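Local coordinates for protein DNA polymerase III, beta subunit (Eubacterium rectale, PDB 3T0P) that probably encircles DNA as a ring-shaped head-to-tail homodimer, tethering DNA polymerases and other proteins to it and conferring processivity, at residues 33-38 with 116-121; 40-45 with 55-60. All coordinates share one frame; numbering follows the deposited sequence.

Contact 1 (33-38 with 116-121); sequences CILIDA and FSYIPY
L35 and D37 of strand 33-38 meet F116 and Y118 of a loop in a mainly apolar contact, closed at one end by a hydrogen bond, where the loop between strands 104-109 and 127-131 passes over a sheet. L35 presses CB onto the face of the F116 ring, 3.8 Å from its centroid and only 2° off the ring normal, a CH-pi contact. The first torsion of L35 (chi1 -173°) sets CG anti to the backbone N, and from there CD2 lies 3.7 Å from F116 CD2 and at the same time 3.5 Å from Y118 CZ. CD2 thus touches both aromatic side chains. At the rim of the F116 ring, near its plane, the backbone O of C33 stands 4.1 Å from CE1.

Y118 OH donates to D37 OD2 at 3.1 Å. The hydroxyl comes from above the carboxylate plane, and the carboxylate and ring planes stand 85° apart. The other oxygen, D37 OD1, is hydrogen-bonded to S39 OG, so each oxygen of the buried carboxylate has a partner. M46 packs against both aromatic side chains, and I67 against L35, D37 and Y118. The arrangement is consistent with an interdomain connector of a DNA polymerase III beta subunit, running from the N-terminal to the central domain and anchored by aromatic side chains on a sheet.

Contact 2 (40-45 with 55-60); sequences ANEIKL and ETIIDG. With EDO (1,2-ethanediol), chain X.
K44 and E55 cross obliquely in a two-stranded antiparallel pairing, with aliphatic K44 CE 3.6 Å from E55 CD. K44 NZ stays 4.2 Å from E55 OE2, beyond a salt bridge, so the attraction is probably long-range. An alanine in place of E55 would probably leave K44 CE without this neighbour and NZ without its nearby negative charge. On the face of K44, I57 turns CD1 (chi2 -69°) against K44 CG, a tight 3.5 Å, and towards E42 OE1. E55 OE1 also takes a weak hydrogen bond from an ethanediol, probably from the crystallisation liquor, which T232 binds too.

Backbone bonds join the strands: L45 and T56 exchange two hydrogen bonds, and I58 N donates to I43 O at 2.8 Å; beyond it, a water bridges I43 N and I58 O. On the other face L45 CG packs 3.7 Å from I58 CG1, and I43 CG2 meets I58 CB. Further out, V15 and V18 of helix 8-18 pack on L45, C6 on I43 and I58, while T56 OG1 bonds to T231 and N230. This is a beta hairpin whose second strand pairs with strand 231-236, continuing one sheet from the N-terminal into the central domain.

Contacts 1 and 2 share one sheet of the N-terminal domain, their centres about 11 Å apart. Strand 33-38 borders the hairpin of contact 2: D37 N lies 2.8 Å from K44 O, a probable backbone hydrogen bond. On the face turned to strand 3-7, I36 CG1 packs 3.6 Å from L45 CD2, joining the buried side chains of both strands. On the opposite face the connector 116-121 continues from contact 1 to the second hairpin strand, where I119 CD1 comes within 3.9 Å of E55 OE2, the carboxylate whose other oxygen takes a weak bond from the ethanediol. The loop thus spans strand 33-38, strand 43-48 through M46, and E55 of strand 52-58.

Contact 1 (33-38 with 116-121)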
# COMPACT_ATOMS: atom_id res chain seq x y z
N CYS B 33 11.13 19.10 13.42
CA CYS B 33 10.68 20.33 12.77
C CYS B 33 11.30 20.56 11.39
O CYS B 33 12.38 20.06 11.07
CB CYS B 33 10.93 21.55 13.65
SG CYS B 33 10.06 21.52 15.24
N ILE B 34 10.61 21.40 10.61
CA ILE B 34 11.04 21.95 9.34
C ILE B 34 11.36 23.41 9.63
O ILE B 34 10.54 24.11 10.21
CB ILE B 34 9.99 21.79 8.20
CG1 ILE B 34 9.92 20.34 7.71
CG2 ILE B 34 10.28 22.75 7.02
CD1 ILE B 34 8.69 20.01 6.93
N LEU B 35 12.55 23.88 9.25
CA LEU B 35 12.86 25.28 9.40
C LEU B 35 12.40 26.08 8.18
O LEU B 35 12.68 25.69 7.04
CB LEU B 35 14.37 25.48 9.60
CG LEU B 35 14.79 26.90 9.93
CD1 LEU B 35 14.48 27.23 11.38
CD2 LEU B 35 16.25 27.11 9.63
N ILE B 36 11.74 27.21 8.42
CA ILE B 36 11.40 28.16 7.37
C ILE B 36 12.36 29.33 7.59
O ILE B 36 12.27 30.02 8.60
CB ILE B 36 9.92 28.60 7.31
CG1 ILE B 36 8.95 27.41 7.31
CG2 ILE B 36 9.69 29.54 6.10
CD1 ILE B 36 7.56 27.81 7.63
N ASP B 37 13.33 29.50 6.68
CA ASP B 37 14.27 30.61 6.75
C ASP B 37 13.95 31.60 5.65
O ASP B 37 14.16 31.32 4.47
CB ASP B 37 15.74 30.12 6.66
CG ASP B 37 16.78 31.19 6.97
OD1 ASP B 37 16.51 32.39 6.71
OD2 ASP B 37 17.86 30.83 7.45
N ALA B 38 13.38 32.73 6.04
CA ALA B 38 13.05 33.83 5.14
C ALA B 38 13.74 35.11 5.66
O ALA B 38 13.16 36.19 5.58
CB ALA B 38 11.55 34.01 5.08
N PHE B 116 17.61 25.21 16.01
CA PHE B 116 17.85 24.42 14.80
C PHE B 116 19.33 24.44 14.40
O PHE B 116 19.94 25.51 14.31
CB PHE B 116 16.99 24.96 13.63
CG PHE B 116 16.89 24.05 12.42
CD1 PHE B 116 15.93 23.04 12.36
CD2 PHE B 116 17.76 24.20 11.35
CE1 PHE B 116 15.85 22.20 11.25
CE2 PHE B 116 17.69 23.34 10.24
CZ PHE B 116 16.73 22.36 10.20
N SER B 117 19.89 23.25 14.13
CA SER B 117 21.27 23.10 13.67
C SER B 117 21.26 23.16 12.14
O SER B 117 20.75 22.25 11.48
CB SER B 117 21.87 21.80 14.19
OG SER B 117 23.26 21.78 13.93
N TYR B 118 21.74 24.27 11.59
CA TYR B 118 21.76 24.53 10.16
C TYR B 118 22.70 23.62 9.43
O TYR B 118 23.69 23.15 10.01
CB TYR B 118 22.20 25.97 9.89
CG TYR B 118 21.10 26.99 10.01
CD1 TYR B 118 20.58 27.35 11.26
CD2 TYR B 118 20.62 27.65 8.89
CE1 TYR B 118 19.58 28.31 11.37
CE2 TYR B 118 19.64 28.63 9.00
CZ TYR B 118 19.13 28.97 10.25
OH TYR B 118 18.16 29.92 10.38
N ILE B 119 22.42 23.40 8.13
CA ILE B 119 23.28 22.59 7.28
C ILE B 119 24.62 23.33 7.21
O ILE B 119 24.61 24.54 6.96
CB ILE B 119 22.63 22.37 5.91
CG1 ILE B 119 21.36 21.47 6.02
CG2 ILE B 119 23.66 21.83 4.91
CD1 ILE B 119 20.43 21.54 4.84
N PRO B 120 25.77 22.67 7.51
CA PRO B 120 27.05 23.40 7.47
C PRO B 120 27.42 23.86 6.06
O PRO B 120 26.93 23.30 5.07
CB PRO B 120 28.05 22.36 7.96
CG PRO B 120 27.43 21.04 7.62
CD PRO B 120 25.97 21.25 7.85
N TYR B 121 28.27 24.88 5.99
CA TYR B 121 28.83 25.33 4.72
C TYR B 121 29.80 24.24 4.25
O TYR B 121 30.57 23.70 5.05
CB TYR B 121 29.55 26.68 4.89
CG TYR B 121 30.48 27.01 3.74
CD1 TYR B 121 29.98 27.55 2.55
CD2 TYR B 121 31.84 26.73 3.81
CE1 TYR B 121 30.83 27.82 1.47
CE2 TYR B 121 32.69 27.00 2.74
CZ TYR B 121 32.18 27.55 1.58
OH TYR B 121 33.02 27.82 0.52

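Contact 2 (40-45 with 55-60)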
# COMPACT_ATOMS: atom_id res chain seq x y z
N ALA B 40 16.74 36.39 4.54
CA ALA B 40 17.40 37.12 3.45
C ALA B 40 16.39 37.49 2.34
O ALA B 40 15.39 38.15 2.63
CB ALA B 40 18.55 36.29 2.89
N ASN B 41 16.64 37.08 1.08
CA ASN B 41 15.78 37.38 -0.07
C ASN B 41 15.18 36.12 -0.68
O ASN B 41 14.56 36.18 -1.74
CB ASN B 41 16.57 38.15 -1.14
CG ASN B 41 16.98 39.53 -0.69
OD1 ASN B 41 16.15 40.37 -0.32
ND2 ASN B 41 18.28 39.79 -0.73
N GLU B 42 15.37 34.97 -0.03
CA GLU B 42 14.83 33.70 -0.52
C GLU B 42 14.05 32.99 0.57
O GLU B 42 14.39 33.10 1.75
CB GLU B 42 15.96 32.76 -0.99
CG GLU B 42 16.94 33.34 -1.99
CD GLU B 42 18.14 32.45 -2.22
OE1 GLU B 42 17.98 31.43 -2.93
OE2 GLU B 42 19.24 32.76 -1.71
N ILE B 43 13.03 32.23 0.18
CA ILE B 43 12.28 31.41 1.13
C ILE B 43 12.92 30.05 1.06
O ILE B 43 12.87 29.37 0.04
CB ILE B 43 10.76 31.36 0.91
CG1 ILE B 43 10.15 32.78 1.00
CG2 ILE B 43 10.10 30.37 1.91
CD1 ILE B 43 8.77 32.92 0.35
N LYS B 44 13.54 29.66 2.16
CA LYS B 44 14.27 28.42 2.27
C LYS B 44 13.60 27.50 3.27
O LYS B 44 13.36 27.92 4.40
CB LYS B 44 15.71 28.76 2.72
CG LYS B 44 16.84 27.99 2.05
CD LYS B 44 18.18 28.78 2.12
CE LYS B 44 19.13 28.28 3.19
NZ LYS B 44 20.22 29.25 3.55
N LEU B 45 13.30 26.25 2.87
CA LEU B 45 12.81 25.21 3.77
C LEU B 45 13.98 24.35 4.10
O LEU B 45 14.78 24.07 3.21
CB LEU B 45 11.69 24.37 3.18
CG LEU B 45 10.35 25.02 2.95
CD1 LEU B 45 9.34 23.99 2.51
CD2 LEU B 45 9.86 25.78 4.18
N GLU B 55 17.66 21.01 1.94
CA GLU B 55 17.35 22.42 1.75
C GLU B 55 16.67 22.60 0.42
O GLU B 55 17.09 22.01 -0.58
CB GLU B 55 18.69 23.15 1.74
CG GLU B 55 18.71 24.58 2.18
CD GLU B 55 20.15 25.04 2.14
OE1 GLU B 55 20.68 25.24 1.02
OE2 GLU B 55 20.79 25.07 3.22
N THR B 56 15.65 23.43 0.38
CA THR B 56 14.93 23.68 -0.86
C THR B 56 14.44 25.13 -0.85
O THR B 56 14.18 25.71 0.22
CB THR B 56 13.83 22.60 -1.08
OG1 THR B 56 13.52 22.49 -2.46
CG2 THR B 56 12.58 22.83 -0.26
N ILE B 57 14.40 25.75 -2.05
CA ILE B 57 13.98 27.13 -2.21
C ILE B 57 12.54 27.13 -2.70
O ILE B 57 12.21 26.42 -3.66
CB ILE B 57 14.91 27.95 -3.14
CG1 ILE B 57 16.37 28.03 -2.58
CG2 ILE B 57 14.36 29.36 -3.44
CD1 ILE B 57 16.59 28.88 -1.29
N ILE B 58 11.69 27.88 -2.00
CA ILE B 58 10.26 28.02 -2.33
C ILE B 58 10.05 29.37 -2.98
O ILE B 58 10.52 30.39 -2.45
CB ILE B 58 9.35 27.85 -1.08
CG1 ILE B 58 9.64 26.55 -0.31
CG2 ILE B 58 7.87 27.98 -1.40
CD1 ILE B 58 9.64 25.24 -1.14
N ASP B 59 9.36 29.39 -4.13
CA ASP B 59 9.00 30.65 -4.78
C ASP B 59 7.90 31.27 -3.96
O ASP B 59 7.00 30.57 -3.50
CB ASP B 59 8.58 30.45 -6.25
CG ASP B 59 9.72 30.08 -7.20
OD1 ASP B 59 10.69 30.87 -7.29
OD2 ASP B 59 9.62 29.02 -7.86
N GLY B 60 8.01 32.56 -3.71
CA GLY B 60 7.03 33.29 -2.92
C GLY B 60 7.47 34.69 -2.60
O GLY B 60 8.55 35.12 -3.01
C1 EDO X . 19.54 26.10 -3.75
O1 EDO X . 19.19 24.78 -4.22
C2 EDO X . 19.77 26.09 -2.24
O2 EDO X . 18.79 25.27 -1.59
O HOH W 1 11.32 35.09 -2.39
O HOH W 2 12.18 32.54 -2.59